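Local coordinates for protein superoxide dismutase [Mn], mitochondrial (Saccharomyces cerevisiae S288C, PDB 4F6E) that converts superoxide radicals to hydrogen peroxide and molecular oxygen at a manganese site, most likely protecting mitochondria from oxidative damage, at residues Gly77-Asn80 against His81-Trp85; Leu88-Glu91 against Ser92-Gly95. The protein carries 2 engineered substitutions. All coordinates share one frame; numbering follows the deposited sequence.

Contact 1: Gly77-Asn80 against His81-Trp85. With MN (manganese (II) ion), chain E.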
loop_
_atom_site.group_PDB
_atom_site.type_symbol
_atom_site.label_atom_id
_atom_site.label_comp_id
_atom_site.label_asym_id
_atom_site.label_seq_id
_atom_site.Cartn_x
_atom_site.Cartn_y
_atom_site.Cartn_z
ATOM N N GLY A 77 -8.359 -14.037 4.965
ATOM C CA GLY A 77 -9.700 -14.078 5.519
ATOM C C GLY A 77 -9.980 -15.410 6.200
ATOM O O GLY A 77 -10.589 -15.471 7.278
ATOM N N PHE A 78 -9.533 -16.494 5.575
ATOM C CA PHE A 78 -9.707 -17.799 6.182
ATOM C C PHE A 78 -8.949 -17.880 7.506
ATOM O O PHE A 78 -9.511 -18.294 8.526
ATOM C CB PHE A 78 -9.234 -18.909 5.239
ATOM C CG PHE A 78 -9.159 -20.257 5.892
ATOM C CD1 PHE A 78 -10.316 -20.945 6.209
ATOM C CD2 PHE A 78 -7.933 -20.826 6.206
ATOM C CE1 PHE A 78 -10.252 -22.189 6.825
ATOM C CE2 PHE A 78 -7.863 -22.067 6.810
ATOM C CZ PHE A 78 -9.022 -22.747 7.122
ATOM N N THR A 79 -7.681 -17.483 7.486
ATOM C CA THR A 79 -6.809 -17.645 8.648
ATOM C C THR A 79 -7.252 -16.743 9.800
ATOM O O THR A 79 -7.343 -17.193 10.947
ATOM C CB THR A 79 -5.351 -17.317 8.274
ATOM O OG1 THR A 79 -4.910 -18.233 7.260
ATOM C CG2 THR A 79 -4.432 -17.447 9.490
ATOM N N ASN A 80 -7.526 -15.482 9.484
ATOM C CA ASN A 80 -7.848 -14.508 10.529
ATOM C C ASN A 80 -9.128 -14.864 11.255
ATOM O O ASN A 80 -9.212 -14.714 12.475
ATOM C CB ASN A 80 -7.981 -13.086 9.962
ATOM C CG ASN A 80 -6.641 -12.449 9.618
ATOM O OD1 ASN A 80 -5.591 -12.794 10.171
ATOM N ND2 ASN A 80 -6.681 -11.489 8.693
ATOM N N HIS A 81 -10.131 -15.339 10.517
ATOM C CA HIS A 81 -11.382 -15.735 11.165
ATOM C C HIS A 81 -11.230 -16.994 11.986
ATOM O O HIS A 81 -11.848 -17.116 13.044
ATOM C CB HIS A 81 -12.547 -15.824 10.174
ATOM C CG HIS A 81 -12.969 -14.491 9.663
ATOM N ND1 HIS A 81 -12.335 -13.866 8.611
ATOM C CD2 HIS A 81 -13.900 -13.624 10.119
ATOM C CE1 HIS A 81 -12.893 -12.687 8.409
ATOM N NE2 HIS A 81 -13.843 -12.518 9.310
ATOM N N CYS A 82 -10.384 -17.922 11.544
ATOM C CA CYS A 82 -10.122 -19.099 12.378
ATOM C C CYS A 82 -9.518 -18.680 13.711
ATOM O O CYS A 82 -9.930 -19.172 14.767
ATOM C CB CYS A 82 -9.190 -20.089 11.684
ATOM S SG CYS A 82 -9.998 -21.056 10.387
ATOM N N LEU A 83 -8.562 -17.757 13.672
ATOM C CA LEU A 83 -7.941 -17.267 14.908
ATOM C C LEU A 83 -8.982 -16.593 15.799
ATOM O O LEU A 83 -9.000 -16.807 17.014
ATOM C CB LEU A 83 -6.809 -16.278 14.601
ATOM C CG LEU A 83 -5.583 -16.878 13.898
ATOM C CD1 LEU A 83 -4.654 -15.807 13.370
ATOM C CD2 LEU A 83 -4.824 -17.797 14.849
ATOM N N PHE A 84 -9.826 -15.774 15.177
ATOM C CA PHE A 84 -10.842 -14.988 15.873
ATOM C C PHE A 84 -11.766 -15.896 16.665
ATOM O O PHE A 84 -11.935 -15.705 17.872
ATOM C CB PHE A 84 -11.621 -14.170 14.831
ATOM C CG PHE A 84 -12.555 -13.138 15.410
ATOM C CD1 PHE A 84 -12.095 -12.188 16.308
ATOM C CD2 PHE A 84 -13.887 -13.091 15.011
ATOM C CE1 PHE A 84 -12.953 -11.220 16.823
ATOM C CE2 PHE A 84 -14.744 -12.121 15.513
ATOM C CZ PHE A 84 -14.280 -11.187 16.417
ATOM N N TRP A 85 -12.349 -16.903 16.019
ATOM C CA TRP A 85 -13.291 -17.748 16.754
ATOM C C TRP A 85 -12.617 -18.449 17.923
ATOM O O TRP A 85 -13.227 -18.628 18.970
ATOM C CB TRP A 85 -13.967 -18.810 15.879
ATOM C CG TRP A 85 -14.512 -18.332 14.560
ATOM C CD1 TRP A 85 -14.286 -18.912 13.342
ATOM C CD2 TRP A 85 -15.376 -17.206 14.311
ATOM N NE1 TRP A 85 -14.943 -18.224 12.359
ATOM C CE2 TRP A 85 -15.609 -17.169 12.920
ATOM C CE3 TRP A 85 -15.950 -16.219 15.119
ATOM C CZ2 TRP A 85 -16.398 -16.191 12.320
ATOM C CZ3 TRP A 85 -16.743 -15.246 14.517
ATOM C CH2 TRP A 85 -16.958 -15.245 13.133
HETATM MN MN MN E . -14.761 -10.547 9.733
HETATM O O HOH W 1 -12.955 -9.402 8.700
#
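Gly-77 O and the His-81 side chain meet one turn apart on helix 74-86, which presents a manganese ligand in the alpha-hairpin domain of this iron/manganese superoxide dismutase. His-81 CB leaves the helix 3.5 Å from Gly-77 O, and CG, anti to its own carbonyl carbon (chi1 -70°) and also near that oxygen, turns the imidazole back along the preceding turn. His-81 ND1 then donates to Gly-77 O at 2.7 Å; the acceptor lies only 7° out of the ring plane, limiting imidazole rotation. Gly-77 O also takes the longer backbone bond from His-81 N (3.3 Å), approaching from above the carbonyl plane. Being held as a donor, ND1 leaves His-81 NE2 to bind manganese, at 2.2 Å. His-81 CD2 and CE1 flank NE2, 3.2 and 3.1 Å from the manganese; His-26, Asp-168, His-172 and a water complete the site. Such an acceptor behind ND1 would probably make NE2 a more electron-rich ligand. Where Ala-61 and Pro-58 of the second subunit pack, Cys-82 forms a sulfur-aromatic contact: Cys-82 SG sits over one face of the Phe-78 ring, 4.0 Å from its centroid and 23° off the normal.

Contact 2: Leu88-Glu91 against Ser92-Gly95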
loop_
_atom_site.group_PDB
_atom_site.type_symbol
_atom_site.label_atom_id
_atom_site.label_comp_id
_atom_site.label_asym_id
_atom_site.label_seq_id
_atom_site.Cartn_x
_atom_site.Cartn_y
_atom_site.Cartn_z
ATOM N N LEU A 88 -12.305 -16.296 21.153
ATOM C CA LEU A 88 -13.560 -15.873 21.770
ATOM C C LEU A 88 -14.154 -17.040 22.561
ATOM O O LEU A 88 -13.998 -18.200 22.179
ATOM C CB LEU A 88 -14.568 -15.432 20.703
ATOM C CG LEU A 88 -14.123 -14.234 19.859
ATOM C CD1 LEU A 88 -15.121 -13.946 18.737
ATOM C CD2 LEU A 88 -13.925 -13.004 20.730
ATOM N N ALA A 89 -14.838 -16.739 23.658
ATOM C CA ALA A 89 -15.493 -17.786 24.437
ATOM C C ALA A 89 -16.534 -17.150 25.320
ATOM O O ALA A 89 -16.352 -16.019 25.765
ATOM C CB ALA A 89 -14.472 -18.538 25.285
ATOM N N PRO A 90 -17.630 -17.872 25.583
ATOM C CA PRO A 90 -18.569 -17.329 26.562
ATOM C C PRO A 90 -17.964 -17.331 27.962
ATOM O O PRO A 90 -16.980 -18.034 28.214
ATOM C CB PRO A 90 -19.766 -18.284 26.476
ATOM C CG PRO A 90 -19.232 -19.532 25.895
ATOM C CD PRO A 90 -18.091 -19.140 24.994
ATOM N N GLU A 91 -18.531 -16.531 28.860
ATOM C CA GLU A 91 -18.053 -16.479 30.232
ATOM C C GLU A 91 -18.041 -17.866 30.876
ATOM O O GLU A 91 -17.159 -18.174 31.668
ATOM C CB GLU A 91 -18.892 -15.515 31.077
ATOM C CG GLU A 91 -18.391 -15.401 32.518
ATOM C CD GLU A 91 -19.311 -14.598 33.424
ATOM O OE1 GLU A 91 -20.540 -14.579 33.182
ATOM O OE2 GLU A 91 -18.797 -13.986 34.387
ATOM N N SER A 92 -19.013 -18.699 30.511
ATOM C CA SER A 92 -19.128 -20.052 31.061
ATOM C C SER A 92 -17.936 -20.932 30.694
ATOM O O SER A 92 -17.690 -21.962 31.329
ATOM C CB SER A 92 -20.410 -20.716 30.558
ATOM O OG SER A 92 -20.343 -20.922 29.156
ATOM N N GLN A 93 -17.212 -20.529 29.655
ATOM C CA GLN A 93 -16.051 -21.259 29.169
ATOM C C GLN A 93 -14.788 -20.443 29.408
ATOM O O GLN A 93 -13.742 -20.706 28.807
ATOM C CB GLN A 93 -16.196 -21.574 27.675
ATOM C CG GLN A 93 -17.333 -22.538 27.332
ATOM C CD GLN A 93 -17.507 -22.728 25.828
ATOM O OE1 GLN A 93 -16.652 -22.328 25.033
ATOM N NE2 GLN A 93 -18.621 -23.335 25.433
ATOM N N GLY A 94 -14.892 -19.439 30.275
ATOM C CA GLY A 94 -13.731 -18.672 30.681
ATOM C C GLY A 94 -13.496 -17.378 29.924
ATOM O O GLY A 94 -12.489 -16.700 30.149
ATOM N N GLY A 95 -14.418 -17.030 29.031
ATOM C CA GLY A 95 -14.343 -15.764 28.319
ATOM C C GLY A 95 -14.268 -14.601 29.296
ATOM O O GLY A 95 -14.986 -14.570 30.305
#
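Pro-90 O is gripped by two amides in a short 3-10-like turn closed by a Schellman motif. Gln-93 N and Gly-95 N each donate to Pro-90 O at 2.9 Å, and they reach the oxygen from opposite faces of its carbonyl plane, 56° and 47° out of it. One residue on, Glu-91 O takes Gly-94 N at 2.9 Å, so the bonds from Gln-93 and Gly-94 both span three residues. The Schellman pair is the 6→1 bond from Gly-95 N to Pro-90 O and the 5→2 bond from Gly-94 N to Glu-91 O, with a positive phi at Gly-94 (96°). A weaker CH...O contact joins Gly-95 CA to Ala-89 O at 3.3 Å. Glycine is called for at both positions: at the phi of Gly-94 a CB would collide with the carbonyl oxygen before it, and a CB on Gly-95 would clash with Ala-89 O and Pro-90 O.

The Gln-93 side chain, extended beyond CG, passes obliquely across the pyrrolidine, its amide carbon CD lying 3.6 Å from Pro-90 CG. Its NE2 donates to the backbone oxygen of the dimethylated lysine at position 8. Within the turn, Ser-92 OG comes within 3.7 Å of Pro-90 CG. Replacing Pro-90 with an alanine would probably set the Gln-93 amide freer to turn, because the CG and CD atoms it lies against would be gone.

The turn belongs to the loop between helix 74-86 and helix 107-111; there Pro-90 packs on Trp-9 and Leu-14 of N-terminal loops, while Ala-89 makes backbone hydrogen bonds with Val-192 and touches Asn-194.

Contact 1 comes first along the chain, within helix 74-86, and contact 2 follows a few residues later in the loop leading toward helix 107-111. Their centres are about 18 Å apart, and nothing but the connecting backbone joins them. Burial differs accordingly: the centre of contact 1 is about 5 Å from that of the chain, with all its touching residues buried, whereas contact 2 is about 18 Å out and partly exposed. The first supplies one manganese ligand; the second lies away from the metal site. The metal itself joins His-26 and His-81 of the alpha-hairpin domain to Asp-168 and His-172 of the C-terminal domain.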